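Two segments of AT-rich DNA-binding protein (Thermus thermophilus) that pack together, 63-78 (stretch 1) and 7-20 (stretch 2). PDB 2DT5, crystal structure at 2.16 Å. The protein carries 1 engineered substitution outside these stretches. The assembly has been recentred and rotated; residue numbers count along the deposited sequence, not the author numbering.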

# COMPACT_ATOMS: atom_id res chain seq x y z
N THR B 63 19.83 -9.32 -17.89
CA THR B 63 19.49 -8.49 -19.02
C THR B 63 18.10 -7.94 -18.66
O THR B 63 17.12 -8.68 -18.54
CB THR B 63 19.47 -9.33 -20.33
OG1 THR B 63 20.79 -9.83 -20.58
CG2 THR B 63 19.02 -8.49 -21.51
N VAL B 64 18.05 -6.63 -18.45
CA VAL B 64 16.84 -5.93 -18.07
C VAL B 64 15.57 -6.40 -18.76
O VAL B 64 14.64 -6.86 -18.11
CB VAL B 64 17.03 -4.40 -18.30
CG1 VAL B 64 15.73 -3.65 -18.07
CG2 VAL B 64 18.12 -3.88 -17.37
N PRO B 65 15.50 -6.31 -20.09
CA PRO B 65 14.27 -6.77 -20.74
C PRO B 65 13.96 -8.25 -20.57
O PRO B 65 12.79 -8.64 -20.56
CB PRO B 65 14.47 -6.38 -22.20
CG PRO B 65 15.97 -6.41 -22.37
CD PRO B 65 16.46 -5.78 -21.08
N VAL B 66 15.00 -9.08 -20.44
CA VAL B 66 14.80 -10.52 -20.27
C VAL B 66 14.17 -10.78 -18.91
O VAL B 66 13.09 -11.37 -18.81
CB VAL B 66 16.14 -11.29 -20.35
CG1 VAL B 66 15.94 -12.77 -19.93
CG2 VAL B 66 16.68 -11.23 -21.77
N LEU B 67 14.85 -10.30 -17.87
CA LEU B 67 14.37 -10.46 -16.52
C LEU B 67 12.96 -9.86 -16.34
O LEU B 67 12.09 -10.47 -15.73
CB LEU B 67 15.36 -9.82 -15.54
CG LEU B 67 14.96 -9.96 -14.08
CD1 LEU B 67 14.71 -11.42 -13.76
CD2 LEU B 67 16.05 -9.41 -13.20
N LYS B 68 12.72 -8.68 -16.91
CA LYS B 68 11.39 -8.09 -16.75
C LYS B 68 10.30 -9.00 -17.30
O LYS B 68 9.24 -9.15 -16.69
CB LYS B 68 11.31 -6.72 -17.44
CG LYS B 68 9.90 -6.16 -17.49
CD LYS B 68 9.84 -4.78 -18.14
CE LYS B 68 9.05 -4.83 -19.43
NZ LYS B 68 8.98 -3.50 -20.10
N ARG B 69 10.54 -9.59 -18.47
CA ARG B 69 9.56 -10.49 -19.06
C ARG B 69 9.37 -11.71 -18.15
O ARG B 69 8.25 -12.22 -17.99
CB ARG B 69 10.02 -10.94 -20.45
CG ARG B 69 9.03 -11.81 -21.17
CD ARG B 69 9.46 -12.08 -22.62
NE ARG B 69 8.40 -12.75 -23.39
CZ ARG B 69 8.49 -13.07 -24.68
NH1 ARG B 69 9.59 -12.79 -25.37
NH2 ARG B 69 7.47 -13.68 -25.28
N GLU B 70 10.46 -12.18 -17.56
CA GLU B 70 10.39 -13.34 -16.67
C GLU B 70 9.59 -13.05 -15.41
O GLU B 70 8.72 -13.84 -15.02
CB GLU B 70 11.79 -13.82 -16.32
CG GLU B 70 12.56 -14.31 -17.55
CD GLU B 70 13.97 -14.77 -17.24
OE1 GLU B 70 14.51 -14.39 -16.18
OE2 GLU B 70 14.56 -15.50 -18.08
N LEU B 71 9.90 -11.94 -14.75
CA LEU B 71 9.15 -11.58 -13.54
C LEU B 71 7.67 -11.42 -13.87
O LEU B 71 6.81 -11.82 -13.09
CB LEU B 71 9.71 -10.30 -12.95
CG LEU B 71 11.08 -10.49 -12.31
CD1 LEU B 71 11.56 -9.16 -11.73
CD2 LEU B 71 10.99 -11.55 -11.22
N ARG B 72 7.36 -10.84 -15.02
CA ARG B 72 5.96 -10.67 -15.40
C ARG B 72 5.28 -12.04 -15.57
O ARG B 72 4.11 -12.22 -15.19
CB ARG B 72 5.86 -9.83 -16.68
CG ARG B 72 6.22 -8.33 -16.47
CD ARG B 72 6.21 -7.57 -17.79
NE ARG B 72 4.92 -7.64 -18.46
CZ ARG B 72 3.84 -6.97 -18.08
NH1 ARG B 72 3.89 -6.15 -17.03
NH2 ARG B 72 2.69 -7.15 -18.72
N HIS B 73 5.99 -13.02 -16.14
CA HIS B 73 5.38 -14.33 -16.31
C HIS B 73 5.11 -14.99 -14.96
O HIS B 73 4.02 -15.54 -14.71
CB HIS B 73 6.27 -15.26 -17.15
CG HIS B 73 5.70 -16.64 -17.31
ND1 HIS B 73 6.19 -17.73 -16.62
CD2 HIS B 73 4.64 -17.08 -18.02
CE1 HIS B 73 5.45 -18.79 -16.91
NE2 HIS B 73 4.51 -18.43 -17.76
N ILE B 74 6.11 -14.94 -14.09
CA ILE B 74 5.98 -15.51 -12.76
C ILE B 74 4.83 -14.89 -11.98
O ILE B 74 4.06 -15.60 -11.33
CB ILE B 74 7.25 -15.28 -11.95
CG1 ILE B 74 8.37 -16.12 -12.55
CG2 ILE B 74 7.03 -15.63 -10.47
CD1 ILE B 74 9.75 -15.68 -12.10
N LEU B 75 4.71 -13.57 -12.06
CA LEU B 75 3.68 -12.86 -11.33
C LEU B 75 2.29 -12.98 -11.94
O LEU B 75 1.30 -12.60 -11.31
CB LEU B 75 4.09 -11.37 -11.18
CG LEU B 75 5.36 -11.18 -10.32
CD1 LEU B 75 5.87 -9.73 -10.42
CD2 LEU B 75 5.06 -11.52 -8.86
N GLY B 76 2.22 -13.53 -13.15
CA GLY B 76 0.95 -13.69 -13.84
C GLY B 76 0.51 -12.43 -14.56
O GLY B 76 -0.66 -12.28 -14.89
N LEU B 77 1.46 -11.53 -14.81
CA LEU B 77 1.13 -10.28 -15.49
C LEU B 77 1.06 -10.41 -17.01
O LEU B 77 0.50 -9.55 -17.70
CB LEU B 77 2.14 -9.22 -15.08
CG LEU B 77 2.08 -8.90 -13.58
CD1 LEU B 77 3.29 -8.06 -13.15
CD2 LEU B 77 0.78 -8.18 -13.26
N ASN B 78 1.60 -11.49 -17.56
CA ASN B 78 1.55 -11.67 -19.01
C ASN B 78 0.21 -12.30 -19.37
O ASN B 78 -0.00 -12.75 -20.48
CB ASN B 78 2.72 -12.52 -19.50
CG ASN B 78 2.80 -13.86 -18.81
OD1 ASN B 78 2.32 -14.03 -17.69
ND2 ASN B 78 3.43 -14.83 -19.48
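Stretch 2 7-20: AISRLITYLRILEE

No hydrogen bond joins these two helices directly: a single water provides the polar link, at the edge of an otherwise apolar seam, donating to Glu19 OE2 (2.8 Å) and accepting a weak hydrogen bond from Arg72 NH1 (2.6 Å). The pair thus illustrates a general principle of helix packing. Backbone polar groups are spent within each helix, so the contact between helices rests on how well their side chains interlock.

Stretch 2 is helical throughout, from Ala7 to Glu20, and lies across the helix that begins at Val64 in stretch 1. The two run in roughly opposite directions, their N-to-C vectors 144° apart, and the axes approach to 9.6 Å. The register is accordingly reversed: the CA atoms of Val64 and Leu18 are 6.1 Å apart, as are those of Lys68 and Leu15, whereas the CA atoms of Leu75 and Ile8 are separated by 7.9 Å.

Four leucines act as knobs, two from each stretch. Leu18, the residue with the most area covered, fits among Val64, Leu67, Lys68 and Leu71; its CD1 lies 3.6 Å from Leu67 CG and 3.5 Å from Leu71 CD1. Leu71 reciprocates, entering the hole formed by Leu11, Tyr14, Leu15 and Leu18, with its CD2 4.0 Å from Leu11 CD2 and its CD1 3.8 Å from Tyr14 CB. Tyr14 starts toward the partner at its CA-to-CB bond, but the end of its side chain leads away.

Leu15 shows how a rotamer can redirect a residue. Its CA-to-CB bond points sideways, yet with chi1 t and chi2 p the end of the side chain comes nearer and settles among Lys68, Leu71, Arg72 and Leu75. The aliphatic part of Lys68 helps to line this pocket, its CG 3.6 Å from Leu15 CD1. The fourth knob, Leu75, occupies the space between Ile8, Leu11, Ile12 and Leu15, where its CD2 lies 3.5 Å from Ile8 CG2 and its CD1 4.1 Å from Ile12 CG1.

Gly76 is the first residue to leave helical phi/psi, in a Schellman motif with a positive phi of 83°, and the turn is held by bonds from Gly76 N to His73 O (3.1 Å) and from Leu77 N to Arg72 O (2.8 Å). Leu77 then points back toward stretch 2, bringing its CD1 to 3.5 Å from Leu15 CD2, so the hydrophobic contact extends past the helix itself.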

# COMPACT_ATOMS: atom_id res chain seq x y z
N ALA B 7 8.10 -12.18 -0.12
CA ALA B 7 8.82 -12.58 -1.32
C ALA B 7 8.19 -12.06 -2.59
O ALA B 7 8.89 -11.52 -3.44
CB ALA B 7 8.95 -14.12 -1.38
N ILE B 8 6.88 -12.22 -2.73
CA ILE B 8 6.23 -11.73 -3.94
C ILE B 8 6.30 -10.20 -4.03
O ILE B 8 6.42 -9.64 -5.13
CB ILE B 8 4.77 -12.21 -4.05
CG1 ILE B 8 4.71 -13.73 -3.85
CG2 ILE B 8 4.23 -11.89 -5.44
CD1 ILE B 8 5.60 -14.51 -4.83
N SER B 9 6.24 -9.53 -2.89
CA SER B 9 6.34 -8.06 -2.87
C SER B 9 7.73 -7.67 -3.38
O SER B 9 7.88 -6.71 -4.12
CB SER B 9 6.13 -7.53 -1.44
OG SER B 9 4.79 -7.75 -1.01
N ARG B 10 8.75 -8.43 -2.98
CA ARG B 10 10.10 -8.12 -3.47
C ARG B 10 10.17 -8.26 -5.00
O ARG B 10 10.75 -7.41 -5.68
CB ARG B 10 11.12 -9.04 -2.82
CG ARG B 10 11.40 -8.70 -1.36
CD ARG B 10 12.79 -9.21 -0.94
NE ARG B 10 12.90 -10.66 -1.00
CZ ARG B 10 12.31 -11.49 -0.15
NH1 ARG B 10 11.55 -11.01 0.83
NH2 ARG B 10 12.49 -12.80 -0.27
N LEU B 11 9.57 -9.32 -5.54
CA LEU B 11 9.59 -9.51 -6.99
C LEU B 11 8.92 -8.32 -7.67
O LEU B 11 9.40 -7.81 -8.70
CB LEU B 11 8.89 -10.81 -7.38
CG LEU B 11 9.54 -12.11 -6.89
CD1 LEU B 11 8.80 -13.31 -7.49
CD2 LEU B 11 11.01 -12.15 -7.30
N ILE B 12 7.79 -7.88 -7.11
CA ILE B 12 7.05 -6.74 -7.64
C ILE B 12 7.95 -5.51 -7.58
O ILE B 12 7.99 -4.70 -8.51
CB ILE B 12 5.74 -6.52 -6.83
CG1 ILE B 12 4.81 -7.73 -7.06
CG2 ILE B 12 5.04 -5.21 -7.28
CD1 ILE B 12 3.63 -7.85 -6.07
N THR B 13 8.71 -5.36 -6.50
CA THR B 13 9.63 -4.22 -6.40
C THR B 13 10.69 -4.26 -7.51
O THR B 13 10.95 -3.24 -8.16
CB THR B 13 10.35 -4.22 -5.05
OG1 THR B 13 9.40 -4.07 -3.99
CG2 THR B 13 11.36 -3.09 -5.01
N TYR B 14 11.28 -5.44 -7.71
CA TYR B 14 12.31 -5.61 -8.73
C TYR B 14 11.76 -5.24 -10.10
O TYR B 14 12.46 -4.67 -10.94
CB TYR B 14 12.79 -7.07 -8.77
CG TYR B 14 13.34 -7.60 -7.46
CD1 TYR B 14 13.25 -8.96 -7.16
CD2 TYR B 14 13.98 -6.77 -6.55
CE1 TYR B 14 13.78 -9.49 -5.98
CE2 TYR B 14 14.53 -7.28 -5.35
CZ TYR B 14 14.42 -8.65 -5.08
OH TYR B 14 14.90 -9.18 -3.91
N LEU B 15 10.49 -5.59 -10.32
CA LEU B 15 9.86 -5.30 -11.60
C LEU B 15 9.70 -3.80 -11.81
O LEU B 15 9.93 -3.29 -12.92
CB LEU B 15 8.52 -6.01 -11.69
CG LEU B 15 7.77 -5.77 -13.00
CD1 LEU B 15 8.62 -6.26 -14.17
CD2 LEU B 15 6.42 -6.49 -12.98
N ARG B 16 9.30 -3.07 -10.76
CA ARG B 16 9.14 -1.61 -10.86
C ARG B 16 10.50 -1.02 -11.23
O ARG B 16 10.60 -0.24 -12.16
CB ARG B 16 8.67 -0.98 -9.53
CG ARG B 16 7.30 -1.44 -9.06
CD ARG B 16 6.38 -1.63 -10.24
NE ARG B 16 5.09 -2.20 -9.85
CZ ARG B 16 4.23 -2.76 -10.70
NH1 ARG B 16 4.52 -2.83 -12.00
NH2 ARG B 16 3.08 -3.23 -10.25
N ILE B 17 11.51 -1.42 -10.48
CA ILE B 17 12.88 -0.97 -10.70
C ILE B 17 13.32 -1.25 -12.14
O ILE B 17 13.86 -0.37 -12.81
CB ILE B 17 13.83 -1.69 -9.76
CG1 ILE B 17 13.54 -1.26 -8.32
CG2 ILE B 17 15.27 -1.42 -10.15
CD1 ILE B 17 14.28 -2.07 -7.29
N LEU B 18 13.09 -2.47 -12.61
CA LEU B 18 13.45 -2.86 -13.97
C LEU B 18 12.70 -2.04 -15.01
O LEU B 18 13.24 -1.73 -16.07
CB LEU B 18 13.16 -4.36 -14.20
CG LEU B 18 14.03 -5.40 -13.49
CD1 LEU B 18 13.37 -6.79 -13.59
CD2 LEU B 18 15.43 -5.40 -14.10
N GLU B 19 11.44 -1.70 -14.71
CA GLU B 19 10.63 -0.91 -15.62
C GLU B 19 11.27 0.47 -15.75
O GLU B 19 11.27 1.05 -16.84
CB GLU B 19 9.20 -0.74 -15.10
CG GLU B 19 8.39 -2.02 -14.97
CD GLU B 19 7.05 -1.80 -14.27
OE1 GLU B 19 7.04 -1.18 -13.18
OE2 GLU B 19 6.01 -2.24 -14.80
N GLU B 20 11.79 0.99 -14.65
CA GLU B 20 12.42 2.31 -14.68
C GLU B 20 13.84 2.25 -15.21
O GLU B 20 14.30 3.18 -15.87
CB GLU B 20 12.34 3.01 -13.31
CG GLU B 20 12.60 2.14 -12.08
CD GLU B 20 12.32 2.89 -10.75
OE1 GLU B 20 11.19 3.40 -10.58
OE2 GLU B 20 13.23 2.97 -9.89
O HOH W 1 5.79 -4.47 -16.51